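Local atomic coordinates of uncharacterized protein (Legionella pneumophila subsp. pneumophila str. Philadelphia 1, PDB entry 2PMA), a protein that is of unknown function but has a retropepsin-like aspartic endopeptidase domain, and so is probably a peptidase of the putative ATP-dependent zinc protease family. Residues V8-L13 against N17-A22; L24-K29 against G133-A138; K29-H34 against R125-D130; T39-K44 against Y48-V53; L96-G101 against Y119-G124. All coordinates share one frame; numbering follows the deposited sequence. Where two conformers were deposited one is given.

Interaction 1: residues V8-L13 against N17-A22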
# COMPACT_ATOMS: atom_id res chain seq x y z
N VAL A 8 4.87 -8.44 -9.70
CA VAL A 8 5.54 -7.26 -9.15
C VAL A 8 5.30 -6.14 -10.11
O VAL A 8 5.42 -6.32 -11.32
CB VAL A 8 7.07 -7.43 -9.00
CG1 VAL A 8 7.66 -6.20 -8.31
CG2 VAL A 8 7.41 -8.65 -8.22
N GLU A 9 4.95 -4.97 -9.58
CA GLU A 9 4.70 -3.78 -10.40
C GLU A 9 5.25 -2.57 -9.67
O GLU A 9 5.33 -2.59 -8.46
CB GLU A 9 3.18 -3.55 -10.60
CG GLU A 9 2.45 -4.62 -11.46
CD GLU A 9 2.83 -4.57 -12.93
OE1 GLU A 9 3.46 -3.58 -13.38
OE2 GLU A 9 2.49 -5.52 -13.67
N LYS A 10 5.55 -1.50 -10.39
CA LYS A 10 5.86 -0.25 -9.69
C LYS A 10 4.52 0.42 -9.41
O LYS A 10 3.63 0.43 -10.27
CB LYS A 10 6.75 0.65 -10.55
CG LYS A 10 8.19 0.14 -10.72
CD LYS A 10 8.96 0.05 -9.40
CE LYS A 10 10.49 -0.15 -9.68
NZ LYS A 10 11.15 -0.26 -8.34
N ALA A 11 4.36 0.95 -8.20
CA ALA A 11 3.13 1.64 -7.80
C ALA A 11 3.59 2.94 -7.16
O ALA A 11 4.66 2.98 -6.54
CB ALA A 11 2.37 0.83 -6.76
N THR A 12 2.81 3.99 -7.31
CA THR A 12 3.25 5.29 -6.81
C THR A 12 2.32 5.76 -5.70
O THR A 12 1.11 5.76 -5.89
CB THR A 12 3.31 6.32 -7.94
OG1 THR A 12 4.23 5.88 -8.94
CG2 THR A 12 3.77 7.69 -7.35
N LEU A 13 2.89 6.13 -4.55
CA LEU A 13 2.13 6.73 -3.45
C LEU A 13 2.12 8.21 -3.78
O LEU A 13 3.05 8.94 -3.43
CB LEU A 13 2.79 6.46 -2.09
CG LEU A 13 2.65 5.03 -1.53
CD1 LEU A 13 3.14 3.99 -2.52
CD2 LEU A 13 3.36 4.83 -0.20
N ASN A 17 4.84 11.47 -4.41
CA ASN A 17 5.41 11.00 -5.68
C ASN A 17 6.45 9.92 -5.43
O ASN A 17 7.54 9.99 -5.97
CB ASN A 17 6.06 12.17 -6.44
CG ASN A 17 5.03 13.22 -6.84
OD1 ASN A 17 4.36 13.08 -7.84
ND2 ASN A 17 4.92 14.28 -6.06
N LEU A 18 6.09 8.95 -4.61
CA LEU A 18 7.04 7.94 -4.15
C LEU A 18 6.69 6.65 -4.88
O LEU A 18 5.64 6.09 -4.62
CB LEU A 18 6.87 7.71 -2.64
CG LEU A 18 7.72 6.54 -2.07
CD1 LEU A 18 9.22 6.76 -2.34
CD2 LEU A 18 7.44 6.44 -0.57
N THR A 19 7.58 6.23 -5.78
CA THR A 19 7.35 4.99 -6.54
C THR A 19 8.08 3.82 -5.85
O THR A 19 9.28 3.91 -5.54
CB THR A 19 7.75 5.18 -8.01
OG1 THR A 19 6.99 6.27 -8.55
CG2 THR A 19 7.39 3.93 -8.84
N LEU A 20 7.34 2.76 -5.58
CA LEU A 20 7.87 1.58 -4.86
C LEU A 20 7.58 0.33 -5.67
O LEU A 20 6.61 0.30 -6.46
CB LEU A 20 7.16 1.42 -3.51
CG LEU A 20 7.26 2.57 -2.51
CD1 LEU A 20 6.49 2.23 -1.26
CD2 LEU A 20 8.74 2.82 -2.18
N SER A 21 8.41 -0.69 -5.51
CA SER A 21 8.05 -2.03 -6.03
C SER A 21 6.97 -2.62 -5.14
O SER A 21 7.08 -2.60 -3.91
CB SER A 21 9.28 -2.95 -6.02
OG SER A 21 10.09 -2.60 -7.09
N ALA A 22 5.89 -3.11 -5.75
CA ALA A 22 4.77 -3.64 -5.01
C ALA A 22 4.58 -5.09 -5.46
O ALA A 22 4.69 -5.37 -6.66
CB ALA A 22 3.49 -2.83 -5.30
O HOH W 1 10.96 2.25 -7.31

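Interaction 2: residues L24-K29 against G133-A138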
# COMPACT_ATOMS: atom_id res chain seq x y z
N LEU A 24 1.96 -8.06 -6.00
CA LEU A 24 0.51 -8.28 -6.11
C LEU A 24 0.27 -9.73 -5.70
O LEU A 24 0.74 -10.67 -6.36
CB LEU A 24 0.04 -8.01 -7.55
CG LEU A 24 -0.17 -6.54 -7.93
CD1 LEU A 24 1.13 -5.75 -7.87
CD2 LEU A 24 -0.78 -6.45 -9.36
N ASP A 25 -0.42 -9.89 -4.57
CA ASP A 25 -0.45 -11.12 -3.81
C ASP A 25 -1.89 -11.58 -3.68
O ASP A 25 -2.62 -11.12 -2.81
CB ASP A 25 0.13 -10.85 -2.41
CG ASP A 25 0.25 -12.09 -1.55
OD1 ASP A 25 -0.27 -13.16 -1.90
OD2 ASP A 25 0.91 -12.02 -0.49
N THR A 26 -2.30 -12.53 -4.52
CA THR A 26 -3.70 -12.99 -4.50
C THR A 26 -4.00 -13.89 -3.28
O THR A 26 -5.16 -14.17 -3.00
CB THR A 26 -4.08 -13.70 -5.81
OG1 THR A 26 -3.20 -14.82 -5.96
CG2 THR A 26 -3.89 -12.76 -7.02
N GLY A 27 -2.97 -14.30 -2.54
CA GLY A 27 -3.15 -15.13 -1.35
C GLY A 27 -3.58 -14.36 -0.10
O GLY A 27 -4.01 -14.95 0.89
N ALA A 28 -3.49 -13.04 -0.16
CA ALA A 28 -3.84 -12.14 0.97
C ALA A 28 -5.00 -11.21 0.61
O ALA A 28 -5.06 -10.68 -0.49
CB ALA A 28 -2.63 -11.30 1.31
N LYS A 29 -5.92 -10.99 1.54
CA LYS A 29 -7.00 -10.04 1.29
C LYS A 29 -6.51 -8.59 1.39
O LYS A 29 -6.87 -7.76 0.55
CB LYS A 29 -8.14 -10.25 2.31
CG LYS A 29 -9.40 -9.49 1.95
CD LYS A 29 -10.48 -9.69 3.02
CE LYS A 29 -11.48 -8.55 2.94
NZ LYS A 29 -12.32 -8.70 1.71
N GLY A 133 -8.02 -5.77 -11.75
CA GLY A 133 -6.95 -6.53 -12.35
C GLY A 133 -7.00 -8.03 -12.13
O GLY A 133 -7.71 -8.52 -11.24
N ALA A 134 -6.32 -8.75 -13.03
CA ALA A 134 -5.92 -10.12 -12.81
C ALA A 134 -4.38 -10.14 -12.76
O ALA A 134 -3.71 -9.23 -13.28
CB ALA A 134 -6.44 -11.04 -13.96
N VAL A 135 -3.80 -11.17 -12.14
CA VAL A 135 -2.35 -11.22 -11.98
C VAL A 135 -1.75 -12.41 -12.70
O VAL A 135 -2.11 -13.56 -12.43
CB VAL A 135 -1.97 -11.23 -10.49
CG1 VAL A 135 -0.46 -11.29 -10.31
CG2 VAL A 135 -2.55 -9.93 -9.77
N ASP A 136 -0.82 -12.14 -13.63
CA ASP A 136 -0.12 -13.23 -14.31
C ASP A 136 1.25 -13.31 -13.68
O ASP A 136 2.08 -12.43 -13.94
CB ASP A 136 0.05 -12.92 -15.81
CG ASP A 136 0.78 -14.04 -16.56
OD1 ASP A 136 1.40 -14.92 -15.92
OD2 ASP A 136 0.78 -14.01 -17.80
N PRO A 137 1.52 -14.36 -12.88
CA PRO A 137 2.79 -14.39 -12.16
C PRO A 137 4.02 -14.69 -12.99
O PRO A 137 5.13 -14.65 -12.45
CB PRO A 137 2.57 -15.48 -11.11
CG PRO A 137 1.63 -16.41 -11.75
CD PRO A 137 0.70 -15.56 -12.60
N ALA A 138 3.83 -15.01 -14.27
CA ALA A 138 4.96 -15.10 -15.21
C ALA A 138 5.53 -13.74 -15.57
O ALA A 138 6.63 -13.66 -16.16
CB ALA A 138 4.51 -15.78 -16.47

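Interaction 3: residues K29-H34 against R125-D130. With FMT (formic acid), chain H; ACT (acetate ion), chain E.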
# COMPACT_ATOMS: atom_id res chain seq x y z
N LYS A 29 -5.92 -10.99 1.54
CA LYS A 29 -7.00 -10.04 1.29
C LYS A 29 -6.51 -8.59 1.39
O LYS A 29 -6.87 -7.76 0.55
CB LYS A 29 -8.14 -10.25 2.31
CG LYS A 29 -9.40 -9.49 1.95
CD LYS A 29 -10.48 -9.69 3.02
CE LYS A 29 -11.48 -8.55 2.94
NZ LYS A 29 -12.32 -8.70 1.71
N SER A 30 -5.70 -8.29 2.41
CA SER A 30 -5.31 -6.92 2.74
C SER A 30 -4.06 -6.46 2.03
O SER A 30 -3.22 -7.29 1.65
CB SER A 30 -5.00 -6.82 4.26
OG SER A 30 -6.13 -7.21 4.99
N ALA A 31 -3.91 -5.15 1.89
CA ALA A 31 -2.64 -4.55 1.40
C ALA A 31 -1.83 -4.12 2.63
O ALA A 31 -2.43 -3.87 3.69
CB ALA A 31 -2.94 -3.36 0.49
N SER A 32 -0.51 -4.07 2.51
CA SER A 32 0.33 -3.72 3.66
C SER A 32 1.52 -2.91 3.17
O SER A 32 1.99 -3.09 2.04
CB SER A 32 0.81 -4.95 4.42
OG SER A 32 1.49 -5.84 3.57
N LEU A 33 1.97 -2.01 4.03
CA LEU A 33 3.06 -1.11 3.71
C LEU A 33 3.92 -0.95 4.95
O LEU A 33 3.40 -0.64 6.04
CB LEU A 33 2.46 0.27 3.36
CG LEU A 33 3.43 1.45 3.14
CD1 LEU A 33 4.37 1.25 1.89
CD2 LEU A 33 2.64 2.77 2.95
N HIS A 34 5.23 -1.15 4.82
CA HIS A 34 6.08 -0.92 5.99
C HIS A 34 6.18 0.57 6.30
O HIS A 34 6.52 1.39 5.43
CB HIS A 34 7.46 -1.55 5.84
CG HIS A 34 8.36 -1.29 7.01
ND1 HIS A 34 9.62 -0.76 6.88
CD2 HIS A 34 8.14 -1.41 8.35
CE1 HIS A 34 10.17 -0.61 8.08
NE2 HIS A 34 9.28 -0.98 8.99
N ARG A 125 -5.91 -8.91 -2.43
CA ARG A 125 -7.08 -9.10 -3.29
C ARG A 125 -7.96 -7.87 -3.34
O ARG A 125 -8.40 -7.48 -4.41
CB ARG A 125 -7.91 -10.32 -2.87
CG ARG A 125 -7.14 -11.62 -3.00
CD ARG A 125 -8.11 -12.81 -2.90
NE ARG A 125 -8.73 -12.95 -1.56
CZ ARG A 125 -8.15 -13.50 -0.50
NH1 ARG A 125 -6.91 -13.97 -0.56
NH2 ARG A 125 -8.82 -13.60 0.64
N ASP A 126 -8.19 -7.22 -2.19
CA ASP A 126 -9.05 -6.04 -2.19
C ASP A 126 -8.49 -4.97 -3.14
O ASP A 126 -9.26 -4.36 -3.87
CB ASP A 126 -9.23 -5.46 -0.77
CG ASP A 126 -10.12 -6.34 0.11
OD1 ASP A 126 -10.79 -7.26 -0.41
OD2 ASP A 126 -10.16 -6.10 1.33
N ALA A 127 -7.18 -4.71 -3.06
CA ALA A 127 -6.53 -3.69 -3.90
C ALA A 127 -6.57 -4.11 -5.37
O ALA A 127 -6.85 -3.31 -6.23
CB ALA A 127 -5.07 -3.45 -3.46
N ILE A 128 -6.24 -5.37 -5.64
CA ILE A 128 -6.21 -5.84 -7.05
C ILE A 128 -7.61 -5.67 -7.65
O ILE A 128 -7.77 -5.24 -8.81
CB ILE A 128 -5.73 -7.29 -7.13
CG1 ILE A 128 -4.27 -7.38 -6.64
CG2 ILE A 128 -5.78 -7.80 -8.60
CD1 ILE A 128 -3.81 -8.78 -6.22
N ILE A 129 -8.64 -6.01 -6.86
CA ILE A 129 -10.02 -5.83 -7.32
C ILE A 129 -10.35 -4.35 -7.53
O ILE A 129 -10.99 -4.00 -8.54
CB ILE A 129 -11.02 -6.53 -6.37
CG1 ILE A 129 -10.81 -8.05 -6.44
CG2 ILE A 129 -12.49 -6.20 -6.74
CD1 ILE A 129 -11.39 -8.83 -5.23
N ASP A 130 -9.90 -3.48 -6.61
CA ASP A 130 -10.10 -2.02 -6.78
C ASP A 130 -9.54 -1.54 -8.13
O ASP A 130 -10.15 -0.68 -8.80
CB ASP A 130 -9.40 -1.21 -5.68
CG ASP A 130 -10.03 -1.39 -4.31
OD1 ASP A 130 -11.22 -1.76 -4.25
OD2 ASP A 130 -9.31 -1.13 -3.31
C FMT H . -11.62 -11.55 -0.47
O1 FMT H . -11.92 -12.49 0.29
O2 FMT H . -11.18 -11.67 -1.62
C ACT E . -7.14 -14.08 3.31
O ACT E . -8.30 -13.74 3.66
OXT ACT E . -7.07 -14.99 2.44
CH3 ACT E . -5.93 -13.42 3.91
O HOH W 2 -5.61 -5.51 -0.77

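Interaction 4: residues T39-K44 against Y48-V53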
# COMPACT_ATOMS: atom_id res chain seq x y z
N THR A 39 1.96 8.18 14.32
CA THR A 39 1.34 9.04 15.34
C THR A 39 -0.11 9.34 14.96
O THR A 39 -0.41 9.52 13.78
CB THR A 39 2.11 10.39 15.52
OG1 THR A 39 1.88 11.23 14.38
CG2 THR A 39 3.63 10.16 15.65
N GLU A 40 -1.00 9.38 15.94
CA GLU A 40 -2.41 9.66 15.63
C GLU A 40 -2.65 11.15 15.81
O GLU A 40 -2.15 11.76 16.78
CB GLU A 40 -3.32 8.85 16.56
CG GLU A 40 -4.81 9.04 16.28
CD GLU A 40 -5.73 8.04 16.98
OE1 GLU A 40 -6.92 8.03 16.62
OE2 GLU A 40 -5.30 7.28 17.89
N ILE A 41 -3.37 11.76 14.86
CA ILE A 41 -3.79 13.15 14.97
C ILE A 41 -5.29 13.20 14.67
O ILE A 41 -5.84 12.26 14.14
CB ILE A 41 -3.01 14.05 14.00
CG1 ILE A 41 -3.22 13.60 12.56
CG2 ILE A 41 -1.51 14.07 14.37
CD1 ILE A 41 -2.68 14.56 11.52
N GLU A 42 -5.94 14.30 15.04
CA GLU A 42 -7.34 14.49 14.68
C GLU A 42 -7.45 15.72 13.81
O GLU A 42 -6.90 16.77 14.15
CB GLU A 42 -8.22 14.64 15.93
CG GLU A 42 -9.19 13.48 16.15
CD GLU A 42 -8.57 12.28 16.88
OE1 GLU A 42 -7.35 12.28 17.15
OE2 GLU A 42 -9.33 11.33 17.19
N LYS A 43 -8.11 15.58 12.66
CA LYS A 43 -8.46 16.71 11.84
C LYS A 43 -9.99 16.83 11.89
O LYS A 43 -10.72 15.99 11.37
CB LYS A 43 -7.94 16.51 10.42
CG LYS A 43 -6.41 16.35 10.35
CD LYS A 43 -5.97 15.91 8.96
CE LYS A 43 -4.55 16.32 8.67
NZ LYS A 43 -4.42 17.80 8.57
N LYS A 44 -10.48 17.85 12.58
CA LYS A 44 -11.92 18.09 12.71
C LYS A 44 -12.67 16.87 13.25
O LYS A 44 -13.75 16.51 12.77
CB LYS A 44 -12.51 18.55 11.37
CG LYS A 44 -11.92 19.88 10.91
CD LYS A 44 -12.98 20.75 10.24
CE LYS A 44 -12.34 22.00 9.62
NZ LYS A 44 -12.93 22.31 8.27
N TYR A 48 -6.56 10.62 11.89
CA TYR A 48 -5.60 10.37 10.83
C TYR A 48 -4.40 9.79 11.54
O TYR A 48 -4.17 10.09 12.74
CB TYR A 48 -5.17 11.70 10.15
CG TYR A 48 -6.15 12.17 9.11
CD1 TYR A 48 -5.83 12.08 7.75
CD2 TYR A 48 -7.41 12.67 9.47
CE1 TYR A 48 -6.74 12.50 6.76
CE2 TYR A 48 -8.33 13.08 8.49
CZ TYR A 48 -7.98 12.99 7.15
OH TYR A 48 -8.89 13.39 6.18
N LEU A 49 -3.61 9.01 10.80
CA LEU A 49 -2.27 8.66 11.27
C LEU A 49 -1.23 9.35 10.39
O LEU A 49 -1.38 9.42 9.16
CB LEU A 49 -2.07 7.14 11.17
CG LEU A 49 -3.00 6.27 12.01
CD1 LEU A 49 -2.48 4.87 11.90
CD2 LEU A 49 -2.98 6.70 13.51
N ARG A 50 -0.22 9.91 11.04
CA ARG A 50 0.98 10.38 10.33
C ARG A 50 1.98 9.25 10.45
O ARG A 50 2.12 8.63 11.52
CB ARG A 50 1.53 11.63 11.02
CG ARG A 50 2.74 12.26 10.35
CD ARG A 50 3.24 13.46 11.20
NE ARG A 50 2.26 14.56 11.16
CZ ARG A 50 1.98 15.38 12.17
NH1 ARG A 50 2.59 15.25 13.36
NH2 ARG A 50 1.08 16.35 12.00
N PHE A 51 2.68 8.96 9.36
CA PHE A 51 3.64 7.88 9.38
C PHE A 51 4.73 8.12 8.36
O PHE A 51 4.55 8.90 7.39
CB PHE A 51 2.91 6.53 9.10
CG PHE A 51 2.19 6.46 7.76
CD1 PHE A 51 0.85 6.91 7.62
CD2 PHE A 51 2.83 5.91 6.64
CE1 PHE A 51 0.17 6.82 6.41
CE2 PHE A 51 2.19 5.83 5.41
CZ PHE A 51 0.84 6.27 5.27
N THR A 52 5.84 7.44 8.57
CA THR A 52 6.99 7.53 7.66
C THR A 52 7.11 6.24 6.88
O THR A 52 7.09 5.11 7.46
CB THR A 52 8.24 7.90 8.50
OG1 THR A 52 8.02 9.21 9.03
CG2 THR A 52 9.54 7.89 7.68
N VAL A 53 7.34 6.36 5.57
CA VAL A 53 7.90 5.24 4.82
C VAL A 53 9.41 5.39 4.61
O VAL A 53 9.85 6.32 3.91
CB VAL A 53 7.19 5.12 3.44
CG1 VAL A 53 7.79 3.93 2.59
CG2 VAL A 53 5.67 5.00 3.65

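Interaction 5: residues L96-G101 against Y119-G124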
# COMPACT_ATOMS: atom_id res chain seq x y z
N LEU A 96 -4.81 5.17 1.53
CA LEU A 96 -3.59 5.61 0.84
C LEU A 96 -3.89 5.76 -0.65
O LEU A 96 -4.44 4.83 -1.25
CB LEU A 96 -2.50 4.54 1.02
CG LEU A 96 -1.16 4.53 0.26
CD1 LEU A 96 -0.13 5.50 0.83
CD2 LEU A 96 -0.57 3.13 0.29
N ASN A 97 -3.52 6.91 -1.24
CA ASN A 97 -3.72 7.19 -2.67
C ASN A 97 -2.59 6.56 -3.45
O ASN A 97 -1.41 6.88 -3.25
CB ASN A 97 -3.76 8.72 -2.93
CG ASN A 97 -4.72 9.44 -2.00
OD1 ASN A 97 -5.81 8.95 -1.78
ND2 ASN A 97 -4.31 10.61 -1.45
N ILE A 98 -2.94 5.60 -4.32
CA ILE A 98 -1.92 4.78 -5.02
C ILE A 98 -2.22 4.74 -6.52
O ILE A 98 -3.36 4.51 -6.94
CB ILE A 98 -1.93 3.33 -4.52
CG1 ILE A 98 -1.55 3.29 -3.04
CG2 ILE A 98 -0.93 2.45 -5.32
CD1 ILE A 98 -1.68 1.94 -2.41
N LYS A 99 -1.17 4.96 -7.32
CA LYS A 99 -1.28 4.91 -8.77
C LYS A 99 -0.60 3.63 -9.28
O LYS A 99 0.52 3.30 -8.87
CB LYS A 99 -0.66 6.17 -9.37
CG LYS A 99 -0.63 6.22 -10.90
CD LYS A 99 -0.04 7.52 -11.36
CE LYS A 99 -0.44 7.85 -12.79
NZ LYS A 99 0.30 6.98 -13.74
N LEU A 100 -1.29 2.89 -10.12
CA LEU A 100 -0.76 1.67 -10.75
C LEU A 100 -1.06 1.83 -12.23
O LEU A 100 -2.24 1.86 -12.62
CB LEU A 100 -1.45 0.43 -10.18
CG LEU A 100 -1.13 -0.93 -10.82
CD1 LEU A 100 0.33 -1.26 -10.60
CD2 LEU A 100 -2.03 -2.02 -10.18
N GLY A 101 -0.02 1.97 -13.05
CA GLY A 101 -0.22 2.30 -14.47
C GLY A 101 -0.91 3.65 -14.55
O GLY A 101 -0.50 4.60 -13.87
N TYR A 119 9.77 -6.52 -0.85
CA TYR A 119 8.89 -5.48 -1.43
C TYR A 119 8.20 -4.68 -0.33
O TYR A 119 7.52 -5.25 0.53
CB TYR A 119 7.82 -6.13 -2.31
CG TYR A 119 8.43 -7.03 -3.35
CD1 TYR A 119 8.42 -8.41 -3.20
CD2 TYR A 119 9.11 -6.48 -4.44
CE1 TYR A 119 9.01 -9.24 -4.16
CE2 TYR A 119 9.71 -7.29 -5.39
CZ TYR A 119 9.65 -8.66 -5.25
OH TYR A 119 10.27 -9.45 -6.19
N PRO A 120 8.41 -3.36 -0.32
CA PRO A 120 7.88 -2.50 0.74
C PRO A 120 6.35 -2.39 0.75
O PRO A 120 5.79 -2.01 1.78
CB PRO A 120 8.55 -1.13 0.46
CG PRO A 120 8.85 -1.16 -0.96
CD PRO A 120 9.19 -2.59 -1.32
N LEU A 121 5.70 -2.69 -0.37
CA LEU A 121 4.24 -2.54 -0.50
C LEU A 121 3.70 -3.87 -1.01
O LEU A 121 4.25 -4.45 -1.95
CB LEU A 121 3.91 -1.43 -1.52
CG LEU A 121 2.42 -1.17 -1.82
CD1 LEU A 121 1.59 -0.87 -0.56
CD2 LEU A 121 2.25 -0.02 -2.88
N LEU A 122 2.65 -4.38 -0.37
CA LEU A 122 2.00 -5.60 -0.86
C LEU A 122 0.56 -5.21 -1.15
O LEU A 122 -0.12 -4.62 -0.30
CB LEU A 122 2.09 -6.65 0.23
CG LEU A 122 1.60 -8.07 -0.03
CD1 LEU A 122 2.27 -9.00 0.98
CD2 LEU A 122 0.06 -8.15 0.07
N LEU A 123 0.07 -5.53 -2.35
CA LEU A 123 -1.31 -5.26 -2.73
C LEU A 123 -2.02 -6.60 -2.74
O LEU A 123 -1.62 -7.49 -3.48
CB LEU A 123 -1.34 -4.61 -4.12
CG LEU A 123 -0.60 -3.27 -4.21
CD1 LEU A 123 -0.70 -2.79 -5.67
CD2 LEU A 123 -1.23 -2.22 -3.21
N GLY A 124 -3.05 -6.75 -1.92
CA GLY A 124 -3.76 -8.02 -1.80
C GLY A 124 -4.99 -7.99 -2.68
O GLY A 124 -5.11 -7.14 -3.57

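Interaction 1: residues V8-L13 against N17-A22
Lys10 reaches across to the partner strand and touches both Thr19 and Ser21. Its CB is 3.8 Å from the methyl CG2 of Thr19. CG sits beside the backbone N, and a bend at the next bond (chi2 -62°) swings the rest of the chain over the partner strand. CD then passes Leu20 O and Ser21 OG, CE comes to 3.6 Å from Ser21 OG, and NZ donates to Ser21 OG at 2.9 Å. The same ammonium group donates to a water that in turn donates to Thr19 O, so two partners fix the tip of a solvent-exposed side chain.

The two segments form the beta hairpin of strands 8-13 and 18-24. At its turn end is a G1 beta bulge, in which Asn17, with left-handed backbone angles, and Leu18 both face Leu13. There Leu13 N gives Leu18 O a good bond of 2.8 Å, whereas Leu18 N meets Leu13 O from well above the carbonyl plane and at 3.3 Å.

Thr12 and Thr19 form a non-hydrogen-bonded pair on the Lys10 face, and their hydroxyls OG1 and OG1 are joined by a 2.8 Å hydrogen bond. On the other face, with Glu9, Leu13 and Leu20, Ala11 CB and Ala22 CB are 4.1 Å apart, with Leu121 packed against both. Nearer the open end, the Glu9 carboxylate is hydrogen-bonded to Gly6 N, Thr142 OG1 and Thr143 N.

Interaction 2: residues L24-K29 against G133-A138
Leu24 packs its CB and one branch against a single methyl of Val135. The Val135 CG2 lies 3.9 Å from Leu24 CB and equally 3.9 Å from Leu24 CD2, so it rests in the angle between the root of the leucine and its tip. The other methyl, CG1, lies near Leu24 O. A looser touch comes from Thr26, whose CG2 stands 4.2 Å from Val135 CG2, the two side chains passing in opposite directions.

The residues after Leu24 read Asp-Thr-Gly, the signature of aspartic peptidases, and make up the first three residues of a type I turn from Asp25 to Ala28. Asp25 OD1 accepts from Gly27 N at 3.0 Å, an Asx turn in which the donor approaches on the anti side of the carboxylate and 33° out of its plane. A second Asx turn, Asp136 OD1 with Ala138 N, lies in the other segment.

Ile128 of helix 125-130 touches Leu24, Thr26 and Val135 alike and so links the signature loop and strand 133-136. That strand pairs in parallel with strand 3-6, whose Tyr5 also packs on Leu24, while Leu123 of strand 121-123 adjoins the leucine as well.

Interaction 3: residues K29-H34 against R125-D130
Lys29 and Asp126 form a salt bridge, with NZ 3.0 Å from OD1 and placed on the syn lone pair of that oxygen. The lysine side chain is extended, CG anti to the backbone N (chi1 -169°), until a final bend at chi4 folds the ammonium group back to the carboxylate. Its CE thereby comes to 3.2 Å from Asp126 OD2.

The main chain grips the same two residues: Asp126 N donates to Lys29 O at 3.1 Å. A water adds to this, donating to Lys29 O and accepting from Ala127 N, so this carbonyl takes one amide of helix 125-130 directly and is linked to another through the water. Farther in, Ala31 CB meets Ala127 CB at 4.5 Å.

Arg125 completes the outer side. Lys29 N lies over one face of its guanidinium, 3.6 Å above the plane and near the rim, while two small molecules, a formic acid and an acetate, probably from the crystallisation liquor, occupy the edge. O2 of the formic acid accepts from Arg125 NE at 2.8 Å, and acetate OXT accepts from Arg125 NH2 at 2.9 Å and from NH1. The main-chain oxygen of Thr26 holds NH1 as well, tying the guanidinium to the Asp-Thr-Gly loop.

With Asp126 in the first turn, its negative charge probably interacts favourably with the helix N terminus, and Arg125, beside Lys29, can take small carboxylates in the crystal, which need not reflect a natural ligand.

Interaction 4: residues T39-K44 against Y48-V53
Strands 31-43 and 46-55 form a beta hairpin, and Thr39, Glu40 and Ile41 pair with Arg50, Leu49 and Tyr48 near its turn end. Four main-chain bonds join them: Thr39 and Arg50 exchange two, and Ile41 and Tyr48 another two. Between these hydrogen-bonded pairs, Glu40 and Leu49 are a non-hydrogen-bonded one.

The aromatic contact belongs to Lys43 and Tyr48. The lysine chain crosses the ring at about a right angle, with CD over its centre, 3.6 Å from the centroid and 12° off the normal, a CH-pi contact. NZ continues outward to 5.9 Å from the centroid, where any cation-pi attraction is weak at most.

Apolar contacts occur on both faces. Ile41 CG1, held between the backbone N and the carbonyl carbon (chi1 60°), is brought to 3.6 Å from Tyr48 CB. On the face of Glu40, Leu49 CD2 reaches back to 3.7 Å from Glu40 CB, and the leucine also packs on Tyr66, Pro92 and Val94, joining the hairpin to the interior.

Glu63 of strand 58-71 forms a salt bridge with Arg50 NE and a long, weak ion pair with Lys43, probably easing the nearness of two cations. The Arg50 guanidinium carries Ile41 CG2 4.0 Å above one face, offset toward the rim, with NH2 at 4.2 Å from that methyl.

Interaction 5: residues L96-G101 against Y119-G124
The apolar interior enclosed by the curled mixed sheet is where Ile98, on strand 90-100, meets Leu121 and Leu123 of strand 121-123. The two backbones are far apart, with the CA atoms of Ile98 and Leu123 10.3 Å from each other, so side chains alone bridge the interior of the curled sheet. Ile98 does so by its longer branch. CG1 is anti to the carbonyl carbon and CD1 continues outward in a straight chain (chi2 173°), which brings the terminal methyl up against both leucines, whose CD2 methyls lie side by side. CD1 lies 4.3 Å from Leu123 CD2 and 4.4 Å from Leu121 CD2, light contacts at the long end of van der Waals range. Each leucine thus presents its CD2 to the isoleucine.

Strand 121-123 runs between strand 18-24, to which it is parallel, and strand 31-43, to which it is antiparallel. Since those two strands are joined through the Asp-Thr-Gly loop, this matches the psi loop of aspartic peptidases, as expected for a retropepsin-like domain. Alternation along the strand points Leu121 and Leu123 inward and sends Leu122 to the other side, where it touches Asp25. Gly124 then takes the N-cap position of helix 125-130.

Around the contact, Ala11 of strand 8-13 packs on both Ile98 and Leu121, and Ala22 lies against Leu121. On strand 90-100, Leu96 packs on Leu13 and Val109, and Leu100 touches Glu9 and Phe131.

How the interactions relate
Interaction 5 is wholly buried and apolar, only about 6 Å from interaction 1 between centres, and the two share a core: strands 8-13 and 90-100 are sheet neighbours, as are 18-24 and 121-123. Interactions 2 and 3 share Lys29 and both bear on helix 125-130, but the first is a small methyl contact and the second combines a salt bridge, a backbone bond and a water. Asp25 N bonds Leu123 O, tying interaction 2 to interaction 5. Interaction 4 lies at the surface, its centre about 30 Å from that of interaction 2. Like interaction 1 it is a hairpin with antiparallel backbone pairing, and Leu33, on the strand it shares with interaction 3, packs against its Phe51 and Val53.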